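Local coordinates for germination protein (Bacillus megaterium, PDB 6O59) that is the A subunit, here its N-terminal domain, of the spore germinant receptor GerK3 and probably takes part in sensing germinants to trigger spore germination, at residues R30-I34 against Q57-S63; D75-L79 against L112-I117; S107-L111 against L121-T125; T182-Y188 against R251-D257; N246-I252 against I264-F269. Residue numbers count along the deposited sequence, not the author numbering.

Contact 1. Residues R30-I34 against Q57-S63; sequences RHFKI and QDYLLQS
This is a helix-on-sheet contact in the first of the chain's two five-stranded antiparallel sheets: the end of helix 54-62 lies on strand 27-34, an outermost strand of that sheet. The extended segment 30-34 and the helical residues 57-62 have axes 8.5 Å apart at closest approach, with N-to-C directions at 57°. F32 and L61 are nearest in register, their CA atoms 6.2 Å apart. F32 points toward the helix with chi1 in the p well, and L60 (chi1 m, chi2 t) covers one face of its ring. The resulting CH-pi contact places L60 CB 4.3 Å from the ring centroid, 23° off the normal. F32 CZ also lies 3.7 Å from L60 CD2, and F32 CB lies 3.5 Å from L61 CD2. A flat aromatic suits this place because its ring gives L60 a face to lie on, while L61 packs on CB. The helix stops in a Schellman motif in which S63 takes positive phi (52°); here S63 OG, bonded to Q69, sits 4.2 Å from I34 CD1. F32 and L60 both reach L112 of strand 110-114, so the layer continues inward across the sheet. At the other end the long side chain of exposed R30 reaches across, R30 NE donating a hydrogen bond to Q57 OE1 at 3.0 Å. The R30 methylene CD, meanwhile, stays 4.1 Å from L61 CD1.

Contact 2. Residues D75-L79 against L112-I117; sequences DQNAL and LIVDGI
Segment 75-79 runs through a loop into the first turn of helix 78-86. D75 has positive phi (70°), and A78 and L79 are already helical. Segment 112-117 leaves strand 110-114 in extended conformation as far as V114 and then folds into a beta turn with D115 and G116 at its corners, closed by I117 N bonding to V114 O at 3.1 Å. Neighbouring CA atoms pair D75 with G116 (7.4 Å), Q76 with I117 (7.2 Å) and L79 with V114 (7.1 Å). No hydrogen bond crosses between the segments, so the join is made by apolar packing. L79 (chi1 t, chi2 p) points at the strand: L79 CD1 lies 3.8 Å from both L112 CD2 and V114 CG2, while L79 CD2 lies 3.8 Å from I117 CG2. This is helix-on-sheet packing. Residues alternate along the strand, so L112 and V114 face helix 78-86, whereas I113 turns away to meet L10, N13 and I17 of helix 10-20 on the opposite face. Branched leucine can fill the hollow between two strand residues and the turn; beside it the small A78 only grazes V114 and I117, with A78 CB 4.4 Å from V114 CG1 and 4.3 Å from I117 CD1. I117 bends back from the turn to cover the loop before the helix, its CD1 3.6 Å from D75 O. L40 of the adjacent strand 40-47 touches D75, A78 and V114.

Contact 3. Residues S107-L111 against L121-T125; sequences SGDSL and LSVST
D109 lays its carboxylate along strand 120-124, with D109 OD1 3.4 Å from S124 CB and D109 OD2 3.8 Å from S122 CB. It stands where the chain passes from helix 98-106 into strand 110-114. That helix ends in a Schellman motif whose C-prime residue is G108; its phi of 81° would jam a side chain against the preceding carbonyl, so glycine fits. Beyond it, the segments pair as the two strands of a beta hairpin. S110 and V123 form an antiparallel hydrogen-bonded pair (CA atoms 5.3 Å apart), with S110 N donating to V123 O and V123 N donating to S110 O, both at 3.0 Å. L111 and S122 follow as a non-hydrogen-bonded pair (CA atoms 4.8 Å apart). CA-H...O contacts flank these bonds, S122 CA to S110 O and L111 CA to L121 O, both 3.4 Å. On the sheet face of S110 and V123, V123 (chi1 p) brings CG1 to 3.9 Å from S110 CB. On the face of L111 and S122, L111 CD2 lies 3.5 Å from S122 OG, and L111 packs under helix 98-106 against L101 and L105. The two serines bond elsewhere, S110 OG to N53 and S122 OG to S104 OG. The backbone therefore supplies the hydrogen bonding between the strands, and small serine side chains, able to sit in a buried sheet once their hydroxyls have partners, tie it to the elements packed on either face.

Contact 4. Residues T182-Y188 against R251-D257; sequences TDVTLMY and RIAIFVD
Five backbone hydrogen bonds join strand 182-188 to residues 253-257; its axis and that of strand 252-256 approach to 4.6 Å with N-to-C directions at 163°. T185 and F255 exchange two, T185 N to F255 O at 2.9 Å and F255 N to T185 O at 2.8 Å. M187 and A253 do likewise, M187 N to A253 O at 2.7 Å and A253 N to M187 O at 2.8 Å. D257 N adds a bond to D183 O at 3.0 Å. The intervening V184-V256 and L186-I254 are non-hydrogen-bonded pairs; V184 and L186 turn their backbones to M174 and E172 of strand 169-176, as expected inside a sheet. Polar side chains are satisfied by that strand, D183 by K175 in a salt bridge and T185 OG1 by S173 OG in a hydrogen bond. Beta-branched residues favour extended backbone: V184 CG1 meets I254 CG2, and V184 CG2 meets V256 CG2, each at 3.8 Å. On the other face M187 CE lies 3.6 Å from F255 CE2, and M187 SD stands at the ring edge, 5.2 Å from its centroid, a Met-aromatic contact. Helices 153-163 and 240-248 cover the T185, M187, A253 and F255 face, whereas L186 and I252 pack on helix 195-206.

Contact 5. Residues N246-I252 against I264-F269; sequences NLLEGRI and IAPALF
Backbone hydrogen bonds come first. I252 and A265 are an antiparallel hydrogen-bonded pair with CA atoms 5.2 Å apart, I252 N donating to A265 O at 3.0 Å and A265 N to I252 O at 2.9 Å. Just before, helix 240-248 stops in a Schellman motif in which R251 N bonds N246 O (3.1 Å) and G250 N bonds L247 O (3.2 Å). G250 adopts phi 105°, where a side chain would collide with the preceding carbonyl, and a CB would also lie 3.8 Å from F269 CE2. Charged and side-chain bonds centre on R251. Its NH2 donates to two carbonyls, P266 O at 3.0 Å and A267 O at 2.8 Å, while R251 NH1 makes a salt bridge with E249 OE1 at 3.2 Å. Arginine suits the place because one planar group can serve the acid and the carbonyls of a turning chain; the peptide bond before P266 is cis, which helps that chain bend away from the strand. Van der Waals packing completes the join. F269 (chi1 t) points back, its CB over one face of the R251 guanidinium, 3.6 Å from R251 NE, and its CE2 3.8 Å from E249 O. I264 CG2 lies 3.8 Å from R251 CD and 3.7 Å from N246 CG. Within the second sheet, strand 262-265 stands between 252-256 and 235-237, with I264 touching Y235 and T237, and I252 and P266 both rest on helix 195-206.

The contacts divide between two sheets of the same strand order. Contacts 1 to 3 belong to the first, on one side of the chain's centre, and contacts 4 and 5 to the second, opposite. Contacts 3 and 4 are buried strand pairings ruled by backbone hydrogen bonds; contacts 1 and 2 are partly buried helix-on-sheet packings, mostly apolar. Contacts 2 and 3 share strand 110-114, and L112 also touches F32 and L60 of contact 1, so contact 2 borders both others. Contacts 4 and 5 share R251 and I252, their centres 12 Å apart, yet contact 5, nearer the surface, adds arginine-carbonyl bonds and a salt bridge.

Contact 1. Residues R30-I34 against Q57-S63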
# COMPACT_ATOMS: atom_id res chain seq x y z
N ARG A 30 -0.42 -11.77 5.67
CA ARG A 30 -0.61 -12.55 6.89
C ARG A 30 -0.55 -14.03 6.55
O ARG A 30 -1.44 -14.54 5.87
CB ARG A 30 -1.93 -12.20 7.60
CG ARG A 30 -2.05 -10.75 8.05
CD ARG A 30 -1.66 -10.59 9.48
NE ARG A 30 -2.35 -9.45 10.09
CZ ARG A 30 -1.78 -8.29 10.36
NH1 ARG A 30 -0.50 -8.09 10.09
NH2 ARG A 30 -2.49 -7.31 10.91
N HIS A 31 0.51 -14.70 6.95
CA HIS A 31 0.62 -16.14 6.71
C HIS A 31 -0.17 -16.89 7.75
O HIS A 31 -0.18 -16.51 8.92
CB HIS A 31 2.07 -16.61 6.75
CG HIS A 31 2.89 -16.12 5.61
ND1 HIS A 31 3.68 -14.99 5.74
CD2 HIS A 31 3.02 -16.62 4.37
CE1 HIS A 31 4.27 -14.84 4.57
NE2 HIS A 31 3.91 -15.80 3.71
N PHE A 32 -0.84 -17.96 7.31
CA PHE A 32 -1.57 -18.85 8.19
C PHE A 32 -1.62 -20.26 7.56
O PHE A 32 -1.14 -20.48 6.44
CB PHE A 32 -2.95 -18.31 8.57
CG PHE A 32 -4.02 -18.33 7.51
CD1 PHE A 32 -4.09 -17.33 6.55
CD2 PHE A 32 -4.98 -19.33 7.49
CE1 PHE A 32 -5.08 -17.34 5.58
CE2 PHE A 32 -5.98 -19.34 6.52
CZ PHE A 32 -6.03 -18.34 5.58
N LYS A 33 -2.14 -21.22 8.33
CA LYS A 33 -2.23 -22.61 7.91
C LYS A 33 -3.64 -23.10 8.08
O LYS A 33 -4.36 -22.69 8.99
CB LYS A 33 -1.23 -23.48 8.68
CG LYS A 33 -0.10 -23.94 7.79
CD LYS A 33 1.27 -23.59 8.33
CE LYS A 33 2.33 -24.04 7.35
NZ LYS A 33 3.65 -23.45 7.66
N ILE A 34 -4.05 -23.97 7.16
CA ILE A 34 -5.37 -24.58 7.13
C ILE A 34 -5.21 -26.10 6.89
O ILE A 34 -4.11 -26.60 6.60
CB ILE A 34 -6.24 -23.83 6.08
CG1 ILE A 34 -7.70 -23.66 6.58
CG2 ILE A 34 -6.18 -24.40 4.66
CD1 ILE A 34 -7.98 -22.28 7.43
N GLN A 57 -10.11 -11.64 9.02
CA GLN A 57 -8.83 -12.04 9.61
C GLN A 57 -9.06 -12.92 10.84
O GLN A 57 -8.40 -13.95 10.97
CB GLN A 57 -8.01 -10.81 10.01
CG GLN A 57 -7.47 -10.05 8.80
CD GLN A 57 -6.40 -9.10 9.21
OE1 GLN A 57 -5.31 -9.49 9.64
NE2 GLN A 57 -6.68 -7.81 9.12
N ASP A 58 -10.04 -12.57 11.68
CA ASP A 58 -10.43 -13.32 12.87
C ASP A 58 -10.82 -14.73 12.48
O ASP A 58 -10.31 -15.69 13.07
CB ASP A 58 -11.62 -12.64 13.58
CG ASP A 58 -11.29 -11.39 14.38
OD1 ASP A 58 -10.12 -10.95 14.34
OD2 ASP A 58 -12.21 -10.86 15.05
N TYR A 59 -11.70 -14.86 11.46
CA TYR A 59 -12.19 -16.15 10.98
C TYR A 59 -11.01 -17.01 10.50
O TYR A 59 -10.83 -18.13 10.99
CB TYR A 59 -13.23 -15.95 9.85
CG TYR A 59 -13.52 -17.21 9.06
CD1 TYR A 59 -12.83 -17.50 7.89
CD2 TYR A 59 -14.49 -18.11 9.49
CE1 TYR A 59 -13.06 -18.68 7.19
CE2 TYR A 59 -14.75 -19.28 8.78
CZ TYR A 59 -14.03 -19.57 7.63
OH TYR A 59 -14.29 -20.72 6.92
N LEU A 60 -10.20 -16.46 9.58
CA LEU A 60 -9.08 -17.13 8.95
C LEU A 60 -7.95 -17.45 9.90
O LEU A 60 -7.57 -18.62 10.00
CB LEU A 60 -8.56 -16.28 7.79
CG LEU A 60 -9.48 -16.19 6.56
CD1 LEU A 60 -8.96 -15.16 5.57
CD2 LEU A 60 -9.68 -17.57 5.89
N LEU A 61 -7.42 -16.44 10.61
CA LEU A 61 -6.27 -16.57 11.49
C LEU A 61 -6.58 -17.23 12.84
O LEU A 61 -5.64 -17.65 13.52
CB LEU A 61 -5.58 -15.21 11.70
CG LEU A 61 -5.17 -14.46 10.43
CD1 LEU A 61 -4.61 -13.11 10.77
CD2 LEU A 61 -4.18 -15.24 9.61
N GLN A 62 -7.85 -17.37 13.22
CA GLN A 62 -8.17 -18.08 14.46
C GLN A 62 -8.80 -19.43 14.12
O GLN A 62 -9.07 -20.21 15.03
CB GLN A 62 -9.11 -17.29 15.39
CG GLN A 62 -8.52 -16.02 15.97
CD GLN A 62 -9.57 -15.06 16.49
OE1 GLN A 62 -9.42 -13.84 16.39
NE2 GLN A 62 -10.65 -15.58 17.09
N SER A 63 -9.00 -19.70 12.79
CA SER A 63 -9.62 -20.89 12.18
C SER A 63 -10.99 -21.13 12.83
O SER A 63 -11.16 -22.05 13.64
CB SER A 63 -8.71 -22.11 12.27
OG SER A 63 -9.13 -23.12 11.37

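Contact 2. Residues D75-L79 against L112-I117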
# COMPACT_ATOMS: atom_id res chain seq x y z
N ASP A 75 -6.85 -29.08 0.30
CA ASP A 75 -6.03 -29.12 -0.91
C ASP A 75 -6.78 -28.80 -2.20
O ASP A 75 -6.27 -27.98 -2.97
CB ASP A 75 -5.28 -30.46 -1.07
CG ASP A 75 -3.77 -30.29 -1.00
OD1 ASP A 75 -3.16 -30.83 -0.06
OD2 ASP A 75 -3.21 -29.60 -1.89
N GLN A 76 -7.92 -29.45 -2.47
CA GLN A 76 -8.62 -29.26 -3.74
C GLN A 76 -9.81 -28.31 -3.63
O GLN A 76 -9.91 -27.39 -4.44
CB GLN A 76 -9.07 -30.60 -4.36
CG GLN A 76 -8.56 -31.89 -3.69
CD GLN A 76 -7.08 -32.18 -3.82
OE1 GLN A 76 -6.34 -31.57 -4.60
NE2 GLN A 76 -6.60 -33.14 -3.03
N ASN A 77 -10.70 -28.51 -2.63
CA ASN A 77 -11.89 -27.66 -2.47
C ASN A 77 -11.73 -26.57 -1.38
O ASN A 77 -12.66 -25.79 -1.16
CB ASN A 77 -13.12 -28.53 -2.16
N ALA A 78 -10.54 -26.48 -0.73
CA ALA A 78 -10.23 -25.55 0.37
C ALA A 78 -10.77 -24.14 0.15
O ALA A 78 -11.50 -23.65 1.01
CB ALA A 78 -8.73 -25.49 0.61
N LEU A 79 -10.46 -23.50 -0.99
CA LEU A 79 -10.87 -22.13 -1.31
C LEU A 79 -12.39 -21.99 -1.42
O LEU A 79 -12.96 -21.06 -0.85
CB LEU A 79 -10.19 -21.68 -2.61
CG LEU A 79 -10.13 -20.18 -2.89
CD1 LEU A 79 -9.20 -19.48 -1.93
CD2 LEU A 79 -9.68 -19.93 -4.31
N LEU A 112 -7.31 -13.87 -0.64
CA LEU A 112 -7.05 -15.12 0.05
C LEU A 112 -6.35 -16.05 -0.95
O LEU A 112 -6.92 -16.41 -1.98
CB LEU A 112 -8.31 -15.75 0.68
CG LEU A 112 -8.13 -17.17 1.22
CD1 LEU A 112 -7.24 -17.19 2.44
CD2 LEU A 112 -9.44 -17.82 1.51
N ILE A 113 -5.08 -16.36 -0.67
CA ILE A 113 -4.25 -17.20 -1.53
C ILE A 113 -3.92 -18.51 -0.79
O ILE A 113 -3.51 -18.47 0.37
CB ILE A 113 -2.98 -16.42 -1.99
CG1 ILE A 113 -3.35 -14.96 -2.44
CG2 ILE A 113 -2.20 -17.20 -3.08
CD1 ILE A 113 -2.26 -14.12 -3.07
N VAL A 114 -4.14 -19.66 -1.46
CA VAL A 114 -3.92 -20.99 -0.89
C VAL A 114 -2.80 -21.72 -1.69
O VAL A 114 -2.74 -21.63 -2.92
CB VAL A 114 -5.25 -21.80 -0.80
CG1 VAL A 114 -5.04 -23.17 -0.17
CG2 VAL A 114 -6.32 -21.02 -0.03
N ASP A 115 -1.92 -22.44 -0.94
CA ASP A 115 -0.69 -23.15 -1.30
C ASP A 115 -0.56 -23.61 -2.73
O ASP A 115 0.52 -23.43 -3.29
CB ASP A 115 -0.44 -24.37 -0.40
CG ASP A 115 1.03 -24.77 -0.22
OD1 ASP A 115 1.90 -24.23 -0.96
OD2 ASP A 115 1.31 -25.63 0.66
N GLY A 116 -1.60 -24.23 -3.30
CA GLY A 116 -1.51 -24.71 -4.68
C GLY A 116 -2.77 -24.59 -5.49
O GLY A 116 -3.00 -25.45 -6.35
N ILE A 117 -3.59 -23.59 -5.21
CA ILE A 117 -4.90 -23.53 -5.91
C ILE A 117 -4.80 -22.78 -7.24
O ILE A 117 -5.47 -23.23 -8.17
CB ILE A 117 -6.01 -23.02 -4.99
CG1 ILE A 117 -6.79 -24.18 -4.39
CG2 ILE A 117 -6.92 -22.10 -5.76
CD1 ILE A 117 -6.59 -24.35 -2.92

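Contact 3. Residues S107-L111 against L121-T125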
# COMPACT_ATOMS: atom_id res chain seq x y z
N SER A 107 -8.18 -1.74 -4.85
CA SER A 107 -9.50 -1.20 -4.58
C SER A 107 -9.98 -1.53 -3.13
O SER A 107 -11.17 -1.40 -2.82
CB SER A 107 -10.50 -1.72 -5.61
OG SER A 107 -10.73 -3.10 -5.37
N GLY A 108 -9.06 -1.93 -2.27
CA GLY A 108 -9.38 -2.23 -0.89
C GLY A 108 -9.98 -3.59 -0.60
O GLY A 108 -10.62 -3.75 0.44
N ASP A 109 -9.79 -4.59 -1.49
CA ASP A 109 -10.29 -5.94 -1.21
C ASP A 109 -9.25 -6.72 -0.43
O ASP A 109 -8.09 -6.32 -0.37
CB ASP A 109 -10.66 -6.69 -2.50
CG ASP A 109 -11.95 -6.31 -3.19
OD1 ASP A 109 -12.67 -5.43 -2.68
OD2 ASP A 109 -12.25 -6.90 -4.25
N SER A 110 -9.65 -7.84 0.15
CA SER A 110 -8.70 -8.74 0.81
C SER A 110 -8.56 -9.97 -0.05
O SER A 110 -9.56 -10.51 -0.53
CB SER A 110 -9.13 -9.09 2.23
OG SER A 110 -9.29 -7.89 2.96
N LEU A 111 -7.32 -10.35 -0.32
CA LEU A 111 -7.05 -11.53 -1.12
C LEU A 111 -6.80 -12.71 -0.23
O LEU A 111 -6.17 -12.58 0.82
CB LEU A 111 -5.84 -11.33 -2.07
CG LEU A 111 -5.77 -10.07 -2.95
CD1 LEU A 111 -4.49 -10.04 -3.72
CD2 LEU A 111 -6.94 -9.97 -3.90
N LEU A 121 -9.14 -15.70 -4.10
CA LEU A 121 -10.47 -15.22 -3.65
C LEU A 121 -10.36 -13.77 -3.17
O LEU A 121 -9.46 -13.49 -2.40
CB LEU A 121 -10.95 -16.12 -2.52
CG LEU A 121 -12.26 -15.70 -1.87
CD1 LEU A 121 -12.83 -16.84 -1.06
CD2 LEU A 121 -12.05 -14.49 -0.98
N SER A 122 -11.23 -12.92 -3.69
CA SER A 122 -11.36 -11.51 -3.28
C SER A 122 -12.62 -11.26 -2.45
O SER A 122 -13.71 -11.69 -2.83
CB SER A 122 -11.38 -10.59 -4.50
OG SER A 122 -10.16 -10.57 -5.23
N VAL A 123 -12.48 -10.52 -1.35
CA VAL A 123 -13.65 -10.19 -0.53
C VAL A 123 -13.68 -8.67 -0.29
O VAL A 123 -12.64 -8.07 -0.00
CB VAL A 123 -13.75 -11.03 0.77
CG1 VAL A 123 -12.46 -11.02 1.60
CG2 VAL A 123 -14.96 -10.64 1.61
N SER A 124 -14.86 -8.06 -0.45
CA SER A 124 -15.09 -6.64 -0.26
C SER A 124 -15.96 -6.37 0.98
O SER A 124 -16.98 -7.03 1.16
CB SER A 124 -15.75 -6.05 -1.49
OG SER A 124 -15.91 -4.64 -1.35
N THR A 125 -15.58 -5.37 1.80
CA THR A 125 -16.31 -4.95 3.02
C THR A 125 -17.01 -3.56 2.82
O THR A 125 -17.80 -3.14 3.68
CB THR A 125 -15.37 -4.99 4.25
OG1 THR A 125 -14.75 -6.28 4.32
CG2 THR A 125 -16.12 -4.75 5.56

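Contact 4. Residues T182-Y188 against R251-D257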
# COMPACT_ATOMS: atom_id res chain seq x y z
N THR A 182 13.32 10.40 12.51
CA THR A 182 11.90 10.63 12.23
C THR A 182 11.48 9.68 11.12
O THR A 182 12.19 9.54 10.12
CB THR A 182 11.64 12.12 11.85
OG1 THR A 182 12.09 12.99 12.89
CG2 THR A 182 10.18 12.40 11.57
N ASP A 183 10.32 9.04 11.30
CA ASP A 183 9.76 8.13 10.32
C ASP A 183 9.15 8.92 9.18
O ASP A 183 8.48 9.94 9.40
CB ASP A 183 8.75 7.17 10.94
CG ASP A 183 9.42 6.14 11.83
OD1 ASP A 183 10.02 5.20 11.28
OD2 ASP A 183 9.39 6.31 13.06
N VAL A 184 9.44 8.48 7.96
CA VAL A 184 9.04 9.12 6.73
C VAL A 184 8.63 8.06 5.71
O VAL A 184 9.28 7.01 5.63
CB VAL A 184 10.24 9.99 6.23
CG1 VAL A 184 10.29 10.11 4.71
CG2 VAL A 184 10.22 11.36 6.87
N THR A 185 7.57 8.33 4.91
CA THR A 185 7.18 7.46 3.80
C THR A 185 7.20 8.31 2.51
O THR A 185 6.58 9.37 2.43
CB THR A 185 5.87 6.71 4.05
OG1 THR A 185 6.10 5.75 5.09
CG2 THR A 185 5.39 5.95 2.81
N LEU A 186 7.96 7.83 1.53
CA LEU A 186 8.16 8.38 0.20
C LEU A 186 7.21 7.68 -0.81
O LEU A 186 7.05 6.47 -0.74
CB LEU A 186 9.63 8.13 -0.16
CG LEU A 186 10.21 8.80 -1.40
CD1 LEU A 186 11.65 9.14 -1.18
CD2 LEU A 186 10.13 7.89 -2.62
N MET A 187 6.61 8.43 -1.74
CA MET A 187 5.70 7.94 -2.78
C MET A 187 6.08 8.42 -4.17
O MET A 187 6.42 9.59 -4.34
CB MET A 187 4.28 8.46 -2.50
CG MET A 187 3.40 7.53 -1.80
SD MET A 187 1.85 8.45 -1.65
CE MET A 187 1.16 7.66 -0.23
N TYR A 188 5.90 7.55 -5.18
CA TYR A 188 6.10 7.86 -6.60
C TYR A 188 5.40 6.80 -7.44
O TYR A 188 5.25 5.67 -6.97
CB TYR A 188 7.60 7.98 -6.96
CG TYR A 188 8.37 6.68 -6.84
CD1 TYR A 188 8.89 6.27 -5.61
CD2 TYR A 188 8.61 5.88 -7.96
CE1 TYR A 188 9.60 5.07 -5.49
CE2 TYR A 188 9.32 4.68 -7.85
CZ TYR A 188 9.82 4.28 -6.62
OH TYR A 188 10.51 3.10 -6.53
N ARG A 251 5.92 13.38 -10.09
CA ARG A 251 6.51 13.94 -8.88
C ARG A 251 6.50 12.90 -7.76
O ARG A 251 5.89 11.83 -7.90
CB ARG A 251 5.80 15.22 -8.45
CG ARG A 251 5.69 16.24 -9.57
CD ARG A 251 5.86 17.66 -9.08
NE ARG A 251 5.16 18.55 -9.99
CZ ARG A 251 5.05 19.86 -9.83
NH1 ARG A 251 4.35 20.58 -10.69
NH2 ARG A 251 5.62 20.46 -8.79
N ILE A 252 7.20 13.23 -6.66
CA ILE A 252 7.40 12.41 -5.47
C ILE A 252 6.68 13.05 -4.27
O ILE A 252 6.82 14.25 -4.03
CB ILE A 252 8.94 12.23 -5.22
CG1 ILE A 252 9.59 11.34 -6.29
CG2 ILE A 252 9.25 11.67 -3.80
CD1 ILE A 252 10.09 12.03 -7.51
N ALA A 253 5.90 12.24 -3.53
CA ALA A 253 5.19 12.69 -2.33
C ALA A 253 5.89 12.16 -1.06
O ALA A 253 6.25 10.99 -0.99
CB ALA A 253 3.73 12.26 -2.37
N ILE A 254 6.13 13.03 -0.08
CA ILE A 254 6.79 12.66 1.18
C ILE A 254 5.85 12.95 2.33
O ILE A 254 5.32 14.05 2.43
CB ILE A 254 8.16 13.38 1.37
CG1 ILE A 254 9.12 13.10 0.20
CG2 ILE A 254 8.80 13.03 2.72
CD1 ILE A 254 9.89 14.32 -0.24
N PHE A 255 5.66 11.95 3.19
CA PHE A 255 4.87 12.06 4.41
C PHE A 255 5.78 11.88 5.61
O PHE A 255 6.39 10.82 5.78
CB PHE A 255 3.72 11.04 4.44
CG PHE A 255 2.67 11.34 3.41
CD1 PHE A 255 1.72 12.33 3.62
CD2 PHE A 255 2.67 10.67 2.18
CE1 PHE A 255 0.78 12.62 2.66
CE2 PHE A 255 1.70 10.94 1.22
CZ PHE A 255 0.76 11.91 1.47
N VAL A 256 5.89 12.95 6.42
CA VAL A 256 6.69 12.98 7.64
C VAL A 256 5.77 12.77 8.85
O VAL A 256 4.69 13.36 8.92
CB VAL A 256 7.49 14.30 7.73
CG1 VAL A 256 8.47 14.28 8.90
CG2 VAL A 256 8.23 14.58 6.42
N ASP A 257 6.21 11.92 9.80
CA ASP A 257 5.48 11.62 11.03
C ASP A 257 5.25 12.89 11.85
O ASP A 257 6.19 13.63 12.14
CB ASP A 257 6.25 10.57 11.85
CG ASP A 257 5.51 9.98 13.03
OD1 ASP A 257 4.27 9.96 13.01
OD2 ASP A 257 6.18 9.51 13.97

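Contact 5. Residues N246-I252 against I264-F269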
# COMPACT_ATOMS: atom_id res chain seq x y z
N ASN A 246 -0.07 15.52 -8.54
CA ASN A 246 1.38 15.61 -8.73
C ASN A 246 2.02 14.23 -8.94
O ASN A 246 2.97 14.12 -9.72
CB ASN A 246 2.05 16.34 -7.59
CG ASN A 246 1.78 17.81 -7.62
OD1 ASN A 246 1.17 18.36 -6.71
ND2 ASN A 246 2.19 18.48 -8.68
N LEU A 247 1.48 13.19 -8.28
CA LEU A 247 1.98 11.83 -8.46
C LEU A 247 1.76 11.38 -9.91
O LEU A 247 2.66 10.77 -10.48
CB LEU A 247 1.34 10.83 -7.48
CG LEU A 247 1.85 10.87 -6.05
CD1 LEU A 247 0.90 10.11 -5.16
CD2 LEU A 247 3.28 10.36 -5.92
N LEU A 248 0.61 11.74 -10.53
CA LEU A 248 0.32 11.38 -11.92
C LEU A 248 1.16 12.20 -12.91
O LEU A 248 1.23 11.84 -14.08
CB LEU A 248 -1.18 11.52 -12.25
CG LEU A 248 -2.13 10.62 -11.47
CD1 LEU A 248 -3.48 11.24 -11.36
CD2 LEU A 248 -2.20 9.22 -12.07
N GLU A 249 1.82 13.27 -12.43
CA GLU A 249 2.72 14.11 -13.25
C GLU A 249 4.16 13.59 -13.25
O GLU A 249 4.96 14.07 -14.04
CB GLU A 249 2.74 15.56 -12.73
CG GLU A 249 1.52 16.40 -13.04
CD GLU A 249 1.45 17.70 -12.26
OE1 GLU A 249 2.51 18.33 -12.03
OE2 GLU A 249 0.32 18.10 -11.88
N GLY A 250 4.50 12.66 -12.34
CA GLY A 250 5.86 12.15 -12.21
C GLY A 250 6.63 12.68 -11.01
O GLY A 250 7.84 12.47 -10.90
N ARG A 251 5.92 13.38 -10.09
CA ARG A 251 6.51 13.94 -8.88
C ARG A 251 6.50 12.90 -7.76
O ARG A 251 5.89 11.83 -7.90
CB ARG A 251 5.80 15.22 -8.45
CG ARG A 251 5.69 16.24 -9.57
CD ARG A 251 5.86 17.66 -9.08
NE ARG A 251 5.16 18.55 -9.99
CZ ARG A 251 5.05 19.86 -9.83
NH1 ARG A 251 4.35 20.58 -10.69
NH2 ARG A 251 5.62 20.46 -8.79
N ILE A 252 7.20 13.23 -6.66
CA ILE A 252 7.40 12.41 -5.47
C ILE A 252 6.68 13.05 -4.27
O ILE A 252 6.82 14.25 -4.03
CB ILE A 252 8.94 12.23 -5.22
CG1 ILE A 252 9.59 11.34 -6.29
CG2 ILE A 252 9.25 11.67 -3.80
CD1 ILE A 252 10.09 12.03 -7.51
N ILE A 264 5.36 17.69 -1.69
CA ILE A 264 5.55 17.41 -3.12
C ILE A 264 6.94 17.88 -3.50
O ILE A 264 7.33 19.00 -3.17
CB ILE A 264 4.45 18.11 -3.96
CG1 ILE A 264 3.02 17.58 -3.61
CG2 ILE A 264 4.74 18.06 -5.48
CD1 ILE A 264 2.76 16.11 -3.82
N ALA A 265 7.69 17.00 -4.18
CA ALA A 265 9.04 17.32 -4.63
C ALA A 265 9.30 16.82 -6.07
O ALA A 265 8.93 15.70 -6.42
CB ALA A 265 10.07 16.74 -3.67
N PRO A 266 9.96 17.63 -6.93
CA PRO A 266 10.40 19.02 -6.71
C PRO A 266 9.19 19.95 -6.87
O PRO A 266 8.26 19.63 -7.61
CB PRO A 266 11.48 19.22 -7.81
CG PRO A 266 11.59 17.89 -8.54
CD PRO A 266 10.28 17.20 -8.30
N ALA A 267 9.17 21.08 -6.14
CA ALA A 267 8.05 22.03 -6.20
C ALA A 267 7.92 22.68 -7.59
O ALA A 267 6.81 22.87 -8.07
CB ALA A 267 8.19 23.09 -5.12
N LEU A 268 9.05 22.95 -8.26
CA LEU A 268 9.07 23.48 -9.62
C LEU A 268 9.56 22.35 -10.52
O LEU A 268 10.71 21.91 -10.41
CB LEU A 268 9.93 24.75 -9.73
CG LEU A 268 9.85 25.53 -11.04
CD1 LEU A 268 8.47 26.17 -11.23
CD2 LEU A 268 10.93 26.57 -11.10
N PHE A 269 8.63 21.81 -11.33
CA PHE A 269 8.82 20.66 -12.19
C PHE A 269 8.08 20.89 -13.51
O PHE A 269 6.87 20.64 -13.60
CB PHE A 269 8.30 19.42 -11.46
CG PHE A 269 8.67 18.07 -12.01
CD1 PHE A 269 9.96 17.57 -11.88
CD2 PHE A 269 7.71 17.24 -12.58
CE1 PHE A 269 10.30 16.31 -12.38
CE2 PHE A 269 8.04 15.98 -13.06
CZ PHE A 269 9.34 15.52 -12.96